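Putative transcriptional regulator (MarR/EmrR family) (Acinetobacter sp. ADP1, PDB 3NRV) probably binds DNA as a dimeric winged helix-turn-helix transcription factor of the MarR family, regulating transcription. Local coordinates at the interface of chains A and B. Sequence-based numbering; all coordinates share one arbitrary frame. Chains: chain A/B, Putative transcriptional regulator (MarR/EmrR family).

Contact 1: the interface of chains A and B. Residues chain A 50, 108, 142; chain B 9, 15-16, 19.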
ATOM      1  N   SER A  50       3.056 -13.453  -1.743  1.00 35.87           N
ATOM      2  CA  SER A  50       3.870 -13.589  -2.954  1.00 36.86           C
ATOM      3  C   SER A  50       5.002 -12.575  -3.013  1.00 38.73           C
ATOM      4  O   SER A  50       5.984 -12.774  -3.720  1.00 41.23           O
ATOM      5  CB  SER A  50       3.011 -13.400  -4.217  1.00 37.27           C
ATOM      6  OG  SER A  50       1.817 -14.150  -4.134  1.00 47.60           O
ATOM      7  N   TYR A 108      -1.403 -17.261  -7.616  1.00 41.31           N
ATOM      8  CA  TYR A 108      -1.103 -15.852  -7.851  1.00 36.37           C
ATOM      9  C   TYR A 108      -0.690 -15.619  -9.300  1.00 33.45           C
ATOM     10  O   TYR A 108      -1.157 -14.691  -9.960  1.00 35.27           O
ATOM     11  CB  TYR A 108       0.018 -15.367  -6.914  1.00 41.09           C
ATOM     12  CG  TYR A 108       0.361 -13.903  -7.095  1.00 33.72           C
ATOM     13  CD1 TYR A 108      -0.546 -12.918  -6.738  1.00 31.09           C
ATOM     14  CD2 TYR A 108       1.582 -13.512  -7.627  1.00 37.50           C
ATOM     15  CE1 TYR A 108      -0.250 -11.568  -6.916  1.00 32.28           C
ATOM     16  CE2 TYR A 108       1.889 -12.162  -7.807  1.00 38.36           C
ATOM     17  CZ  TYR A 108       0.967 -11.200  -7.446  1.00 39.76           C
ATOM     18  OH  TYR A 108       1.253  -9.858  -7.605  1.00 46.51           O
ATOM     19  N   ARG A 142      12.206  -2.146  -7.380  1.00 28.20           N
ATOM     20  CA  ARG A 142      12.165  -3.464  -6.742  1.00 35.87           C
ATOM     21  C   ARG A 142      13.554  -3.881  -6.279  1.00 32.44           C
ATOM     22  O   ARG A 142      13.716  -4.420  -5.179  1.00 33.06           O
ATOM     23  CB  ARG A 142      11.520  -4.515  -7.661  1.00 31.25           C
ATOM     24  CG  ARG A 142      10.014  -4.311  -7.795  1.00 37.11           C
ATOM     25  CD  ARG A 142       9.302  -5.512  -8.424  1.00 37.88           C
ATOM     26  NE  ARG A 142       9.254  -6.641  -7.499  1.00 41.93           N
ATOM     27  CZ  ARG A 142       9.101  -7.914  -7.861  1.00 49.15           C
ATOM     28  NH1 ARG A 142       8.975  -8.236  -9.141  1.00 42.78           N
ATOM     29  NH2 ARG A 142       9.072  -8.872  -6.939  1.00 45.30           N
TER
ATOM     30  N   ILE B   9       5.472 -12.576 -15.452  1.00 61.23           N
ATOM     31  CA  ILE B   9       4.638 -11.418 -15.169  1.00 57.42           C
ATOM     32  C   ILE B   9       5.495 -10.153 -15.066  1.00 60.33           C
ATOM     33  O   ILE B   9       5.081  -9.149 -14.484  1.00 49.99           O
ATOM     34  CB  ILE B   9       3.772 -11.617 -13.902  1.00 57.33           C
ATOM     35  CG1 ILE B   9       4.619 -12.102 -12.725  1.00 53.06           C
ATOM     36  CG2 ILE B   9       2.636 -12.607 -14.167  1.00 53.31           C
ATOM     37  CD1 ILE B   9       3.796 -12.313 -11.458  1.00 60.30           C
ATOM     38  N   ALA B  15       0.876  -6.483 -11.304  1.00 36.11           N
ATOM     39  CA  ALA B  15       1.647  -7.447 -10.515  1.00 40.00           C
ATOM     40  C   ALA B  15       2.946  -6.831 -10.027  1.00 35.35           C
ATOM     41  O   ALA B  15       3.293  -6.961  -8.859  1.00 31.75           O
ATOM     42  CB  ALA B  15       1.938  -8.710 -11.327  1.00 37.28           C
ATOM     43  N   GLN B  16       3.673  -6.178 -10.924  1.00 30.20           N
ATOM     44  CA  GLN B  16       4.926  -5.552 -10.543  1.00 26.19           C
ATOM     45  C   GLN B  16       4.706  -4.504  -9.446  1.00 29.80           C
ATOM     46  O   GLN B  16       5.456  -4.442  -8.465  1.00 26.90           O
ATOM     47  CB  GLN B  16       5.593  -4.874 -11.748  1.00 31.35           C
ATOM     48  CG  GLN B  16       6.228  -5.832 -12.735  1.00 38.80           C
ATOM     49  CD  GLN B  16       7.066  -6.892 -12.054  1.00 44.89           C
ATOM     50  OE1 GLN B  16       7.892  -6.599 -11.182  1.00 40.60           O
ATOM     51  NE2 GLN B  16       6.860  -8.140 -12.454  1.00 45.07           N
HETATM   52  N   MSE B  19       3.740  -6.183  -6.036  1.00 28.48           N
HETATM   53  CA  MSE B  19       4.819  -6.853  -5.315  1.00 33.02           C
HETATM   54  C   MSE B  19       5.808  -5.848  -4.756  1.00 31.45           C
HETATM   55  O   MSE B  19       6.356  -6.034  -3.675  1.00 27.96           O
HETATM   56  CB  MSE B  19       5.515  -7.840  -6.230  1.00 30.99           C
HETATM   57  CG  MSE B  19       4.616  -8.999  -6.564  1.00 50.22           C
HETATM   58 SE   MSE B  19       5.664 -10.418  -7.322  0.52 49.76          SE
HETATM   59  CE  MSE B  19       5.841  -9.687  -9.139  1.00 53.39           C
TER

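Contact 2: the interface of chains A and B. Residues chain A 17, 138, 141-142, 145; chain B 16, 20.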
ATOM      1  N   ILE A  17       3.472   5.015  -4.851  1.00 23.67           N
ATOM      2  CA  ILE A  17       3.494   3.576  -5.112  1.00 21.75           C
ATOM      3  C   ILE A  17       2.427   2.839  -4.299  1.00 27.72           C
ATOM      4  O   ILE A  17       1.673   2.012  -4.824  1.00 23.89           O
ATOM      5  CB  ILE A  17       4.901   2.995  -4.786  1.00 21.94           C
ATOM      6  CG1 ILE A  17       5.904   3.396  -5.874  1.00 25.12           C
ATOM      7  CG2 ILE A  17       4.850   1.468  -4.644  1.00 25.04           C
ATOM      8  CD1 ILE A  17       7.362   3.354  -5.410  1.00 30.44           C
ATOM      9  N   LEU A 138      10.300   0.562 -12.558  1.00 25.97           N
ATOM     10  CA  LEU A 138       9.764  -0.338 -11.545  1.00 30.76           C
ATOM     11  C   LEU A 138      10.833  -1.332 -11.113  1.00 30.06           C
ATOM     12  O   LEU A 138      10.923  -1.695  -9.933  1.00 28.68           O
ATOM     13  CB  LEU A 138       8.515  -1.073 -12.054  1.00 28.74           C
ATOM     14  CG  LEU A 138       7.234  -0.223 -12.167  1.00 29.58           C
ATOM     15  CD1 LEU A 138       6.114  -1.004 -12.847  1.00 28.44           C
ATOM     16  CD2 LEU A 138       6.787   0.283 -10.782  1.00 28.42           C
ATOM     17  N   LEU A 141      13.148   0.171  -8.712  1.00 28.88           N
ATOM     18  CA  LEU A 141      12.514   0.271  -7.396  1.00 29.41           C
ATOM     19  C   LEU A 141      12.527  -1.074  -6.666  1.00 30.30           C
ATOM     20  O   LEU A 141      12.822  -1.141  -5.474  1.00 28.76           O
ATOM     21  CB  LEU A 141      11.088   0.819  -7.513  1.00 26.22           C
ATOM     22  CG  LEU A 141      10.982   2.271  -7.991  1.00 29.02           C
ATOM     23  CD1 LEU A 141       9.546   2.633  -8.412  1.00 25.62           C
ATOM     24  CD2 LEU A 141      11.517   3.215  -6.922  1.00 27.77           C
ATOM     25  N   ARG A 142      12.206  -2.146  -7.380  1.00 28.20           N
ATOM     26  CA  ARG A 142      12.165  -3.464  -6.742  1.00 35.87           C
ATOM     27  C   ARG A 142      13.554  -3.881  -6.279  1.00 32.44           C
ATOM     28  O   ARG A 142      13.716  -4.420  -5.179  1.00 33.06           O
ATOM     29  CB  ARG A 142      11.520  -4.515  -7.661  1.00 31.25           C
ATOM     30  CG  ARG A 142      10.014  -4.311  -7.795  1.00 37.11           C
ATOM     31  CD  ARG A 142       9.302  -5.512  -8.424  1.00 37.88           C
ATOM     32  NE  ARG A 142       9.254  -6.641  -7.499  1.00 41.93           N
ATOM     33  CZ  ARG A 142       9.101  -7.914  -7.861  1.00 49.15           C
ATOM     34  NH1 ARG A 142       8.975  -8.236  -9.141  1.00 42.78           N
ATOM     35  NH2 ARG A 142       9.072  -8.872  -6.939  1.00 45.30           N
ATOM     36  N   VAL A 145      14.235  -1.970  -3.077  1.00 32.19           N
ATOM     37  CA  VAL A 145      13.433  -2.450  -1.953  1.00 28.51           C
ATOM     38  C   VAL A 145      14.058  -3.739  -1.375  1.00 35.33           C
ATOM     39  O   VAL A 145      14.100  -3.936  -0.158  1.00 35.50           O
ATOM     40  CB  VAL A 145      11.935  -2.638  -2.368  1.00 30.89           C
ATOM     41  CG1 VAL A 145      11.155  -3.406  -1.329  1.00 31.62           C
ATOM     42  CG2 VAL A 145      11.286  -1.272  -2.589  1.00 29.73           C
TER
ATOM     43  N   GLN B  16       3.673  -6.178 -10.924  1.00 30.20           N
ATOM     44  CA  GLN B  16       4.926  -5.552 -10.543  1.00 26.19           C
ATOM     45  C   GLN B  16       4.706  -4.504  -9.446  1.00 29.80           C
ATOM     46  O   GLN B  16       5.456  -4.442  -8.465  1.00 26.90           O
ATOM     47  CB  GLN B  16       5.593  -4.874 -11.748  1.00 31.35           C
ATOM     48  CG  GLN B  16       6.228  -5.832 -12.735  1.00 38.80           C
ATOM     49  CD  GLN B  16       7.066  -6.892 -12.054  1.00 44.89           C
ATOM     50  OE1 GLN B  16       7.892  -6.599 -11.182  1.00 40.60           O
ATOM     51  NE2 GLN B  16       6.860  -8.140 -12.454  1.00 45.07           N
ATOM     52  N   LEU B  20       6.045  -4.787  -5.521  1.00 28.81           N
ATOM     53  CA  LEU B  20       6.875  -3.688  -5.051  1.00 32.67           C
ATOM     54  C   LEU B  20       6.247  -3.082  -3.802  1.00 23.73           C
ATOM     55  O   LEU B  20       6.871  -3.011  -2.755  1.00 26.72           O
ATOM     56  CB  LEU B  20       6.971  -2.606  -6.130  1.00 27.61           C
ATOM     57  CG  LEU B  20       7.606  -1.276  -5.725  1.00 25.78           C
ATOM     58  CD1 LEU B  20       9.059  -1.456  -5.245  1.00 26.71           C
ATOM     59  CD2 LEU B  20       7.540  -0.299  -6.903  1.00 24.48           C
TER

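Contact 3: the interface of chains A and B. Residues chain A 47-48, 51, 63; chain B 19, 22-23, 26.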
ATOM      1  N   SER A  47      -1.547 -12.146  -2.368  1.00 29.57           N
ATOM      2  CA  SER A  47      -0.658 -11.181  -3.028  1.00 29.26           C
ATOM      3  C   SER A  47       0.488 -10.734  -2.124  1.00 28.23           C
ATOM      4  O   SER A  47       1.637 -10.645  -2.559  1.00 27.95           O
ATOM      5  CB  SER A  47      -1.443  -9.963  -3.510  1.00 30.67           C
ATOM      6  OG  SER A  47      -2.513 -10.346  -4.347  1.00 37.92           O
ATOM      7  N   VAL A  48       0.180 -10.456  -0.860  1.00 34.23           N
ATOM      8  CA  VAL A  48       1.224 -10.044   0.089  1.00 26.54           C
ATOM      9  C   VAL A  48       2.245 -11.161   0.255  1.00 29.76           C
ATOM     10  O   VAL A  48       3.453 -10.935   0.223  1.00 31.81           O
ATOM     11  CB  VAL A  48       0.622  -9.725   1.477  1.00 28.95           C
ATOM     12  CG1 VAL A  48       1.725  -9.460   2.497  1.00 29.57           C
ATOM     13  CG2 VAL A  48      -0.364  -8.554   1.387  1.00 27.72           C
ATOM     14  N   SER A  51       4.851 -11.469  -2.297  1.00 32.81           N
ATOM     15  CA  SER A  51       5.810 -10.379  -2.412  1.00 37.70           C
ATOM     16  C   SER A  51       7.048 -10.578  -1.514  1.00 35.77           C
ATOM     17  O   SER A  51       8.110 -10.015  -1.770  1.00 31.09           O
ATOM     18  CB  SER A  51       5.128  -9.068  -2.052  1.00 33.70           C
ATOM     19  OG  SER A  51       5.150  -8.910  -0.638  1.00 33.92           O
ATOM     20  N   ILE A  63      -0.485  -3.791   7.097  1.00 24.59           N
ATOM     21  CA  ILE A  63      -0.428  -3.224   5.764  1.00 23.89           C
ATOM     22  C   ILE A  63      -1.725  -3.311   4.985  1.00 31.03           C
ATOM     23  O   ILE A  63      -1.923  -2.521   4.078  1.00 26.94           O
ATOM     24  CB  ILE A  63       0.745  -3.768   4.926  1.00 27.64           C
ATOM     25  CG1 ILE A  63       0.466  -5.190   4.418  1.00 25.05           C
ATOM     26  CG2 ILE A  63       2.053  -3.665   5.700  1.00 24.76           C
ATOM     27  CD1 ILE A  63       1.430  -5.562   3.262  1.00 28.78           C
TER
HETATM   28  N   MSE B  19       3.740  -6.183  -6.036  1.00 28.48           N
HETATM   29  CA  MSE B  19       4.819  -6.853  -5.315  1.00 33.02           C
HETATM   30  C   MSE B  19       5.808  -5.848  -4.756  1.00 31.45           C
HETATM   31  O   MSE B  19       6.356  -6.034  -3.675  1.00 27.96           O
HETATM   32  CB  MSE B  19       5.515  -7.840  -6.230  1.00 30.99           C
HETATM   33  CG  MSE B  19       4.616  -8.999  -6.564  1.00 50.22           C
HETATM   34 SE   MSE B  19       5.664 -10.418  -7.322  0.52 49.76          SE
HETATM   35  CE  MSE B  19       5.841  -9.687  -9.139  1.00 53.39           C
ATOM     36  N   ASN B  22       3.774  -4.126  -1.809  1.00 26.21           N
ATOM     37  CA  ASN B  22       3.663  -5.039  -0.671  1.00 24.26           C
ATOM     38  C   ASN B  22       4.978  -5.270   0.080  1.00 27.40           C
ATOM     39  O   ASN B  22       5.021  -5.239   1.314  1.00 27.43           O
ATOM     40  CB  ASN B  22       3.039  -6.363  -1.103  1.00 25.39           C
ATOM     41  CG  ASN B  22       1.574  -6.223  -1.417  1.00 32.22           C
ATOM     42  OD1 ASN B  22       0.882  -5.407  -0.810  1.00 34.93           O
ATOM     43  ND2 ASN B  22       1.081  -7.019  -2.367  1.00 32.12           N
ATOM     44  N   LYS B  23       6.063  -5.473  -0.645  1.00 23.84           N
ATOM     45  CA  LYS B  23       7.324  -5.699   0.036  1.00 26.72           C
ATOM     46  C   LYS B  23       7.820  -4.434   0.751  1.00 30.47           C
ATOM     47  O   LYS B  23       8.331  -4.500   1.867  1.00 27.70           O
ATOM     48  CB  LYS B  23       8.378  -6.231  -0.926  1.00 30.31           C
ATOM     49  CG  LYS B  23       9.677  -6.615  -0.229  1.00 35.77           C
ATOM     50  CD  LYS B  23      10.538  -7.480  -1.135  1.00 46.23           C
ATOM     51  CE  LYS B  23      11.749  -8.032  -0.400  1.00 44.17           C
ATOM     52  NZ  LYS B  23      12.519  -8.907  -1.317  1.00 54.22           N
ATOM     53  N   LEU B  26       5.609  -4.134   3.855  1.00 26.88           N
ATOM     54  CA  LEU B  26       6.006  -5.093   4.895  1.00 26.18           C
ATOM     55  C   LEU B  26       7.273  -4.649   5.611  1.00 28.48           C
ATOM     56  O   LEU B  26       7.334  -4.696   6.837  1.00 32.27           O
ATOM     57  CB  LEU B  26       6.217  -6.508   4.318  1.00 29.40           C
ATOM     58  CG  LEU B  26       4.935  -7.206   3.871  1.00 32.36           C
ATOM     59  CD1 LEU B  26       5.262  -8.469   3.057  1.00 29.73           C
ATOM     60  CD2 LEU B  26       4.057  -7.517   5.085  1.00 30.38           C
TER
HETATM   61  O   HOH W   1       1.849  -8.746  -4.747  1.00 37.06           O

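Contact 1: the interface of chains A and B
A:Arg142, on the C-terminal helix 128-147 of one subunit, meets B:Gln16 and B:Met19, one turn apart on helix 13-36 of the other, in the helical interface through which MarR-family regulators dimerise. Its guanidinium NH1 donates to the amide oxygen OE1 of B:Gln16 at 2.8 Å, a moderately bent bond with 143° at the hydrogen. The donor is tilted slightly from the carbonyl plane, and the guanidinium and amide planes stand 42° apart. B:Met19, a selenomethionine, covers a guanidinium face near its rim with CB, 3.7 Å above the plane. Bent at its last torsion, its chain sends the methyl CE to within 3.5 Å of NH1 of A:Arg142. Across from the arginine, A:Tyr108 reaches B:Met19 at an angle, its phenolic OH 3.6 Å from CG, while ring atom CE2 lies 4.1 Å from CD1 of B:Ile9. B:Met19 thus lies between a cationic and an aromatic group of chain A. Farther out, a bend in the arginine chain (chi3 72°) turns the guanidinium toward B:Gln16. The glutamine is tethered in turn: NE2 donates, within its own amide plane, to the backbone O of B:Ile9 at 2.9 Å, standing above that carbonyl's plane and not on a lone pair; this helps set the amide rotation, so that OE1 is presented to the arginine. Over the A:Tyr108 ring, on the side B:Met19 approaches, OG of A:Ser50 sits 3.3 Å above the plane, offset toward the rim; B:Ile9 comes to the other side.

Contact 2: the interface of chains A and B
B:Leu20 plugs into the neighbouring subunit within the helical dimerisation region typical of MarR-family regulators, where N- and C-terminal helices of the two chains pack together. It buries 104 Å² against helix 128-147 and helix 13-26 of chain A. The side chain leaves helix 13-36 with CG opposite the backbone N (chi1 170°), and both methyls, CD1 and CD2, touch CB of A:Leu141 at 3.8 Å. CD1 goes on to A:Val145 and packs tightly on CG2 at 3.5 Å; the same methyl lies 3.8 Å from the backbone carbon C of A:Leu141, directly against the helix. CD2 goes on to A:Ile17 and A:Leu138. A:Ile17 stands at roughly a right angle to the leucine and offers CG2 to CD2 of B:Leu20 at 3.9 Å. A:Leu138 is likewise nearly perpendicular, its CD2 4.0 Å from CD2 of B:Leu20. A:Leu141 and A:Val145 are slanted against it instead. The aliphatic stem of A:Arg142 lies over the base of the leucine, CG 3.9 Å from CB of B:Leu20, before its head continues to the amide of B:Gln16. A:Leu138 also touches the stem of that glutamine, CD1 standing 4.1 Å from CB of B:Gln16.

Contact 3: the interface of chains A and B
The carboxamide of B:Asn22 turns one face to A:Val48, whose CA and CG2 both lie over it at 4.1 Å from CG of B:Asn22. CD1 of A:Ile63 approaches the same side near OD1. Beyond the nitrogen end, ND2 contacts a water at 3.0 Å that also bonds the backbone O of A:Ser47, joining the subunits through solvent. At the root of the amide, CB of B:Asn22 packs against A:Ser51, 3.5 Å from its CB. The serine OG takes the position between its backbone N and carbonyl carbon (chi1 84°), from which it donates to the backbone O of A:Val48 at 2.8 Å, in the carbonyl plane and on a lone pair. This internal bond holds the hydroxyl beside CB of B:Asn22. One turn along, B:Leu26 splits its methyls between two partners: CD1 lies 3.7 Å from CG1 of A:Val48, and CD2 the same 3.7 Å from CD1 of A:Ile63. The stem of B:Lys23, extended beyond CG, passes the backbone O of A:Ser51. Helix 13-36 of chain B here rests on helix 40-51 and on helix 57-64, the first helix of the helix-turn-helix in the family, so the dimer packing reaches the DNA-binding domain.

Helix 13-36 of chain B runs through all three contacts, turning different flanks to chain A. Contact 1 lies about 9 Å from both contact 2 and contact 3, and contacts 2 and 3 are about 10 Å apart, measured between the centres of their C-alpha atoms. A:Arg142 and B:Gln16 belong to contacts 1 and 2, B:Met19 to contacts 1 and 3. One helix therefore ties the C-terminal helix of the partner to its helix-turn-helix region, a route by which dimer geometry could influence the spacing of the two DNA-binding domains. The interface departs from exact two-fold symmetry, and the corresponding helix of chain A ends earlier, at residue 26.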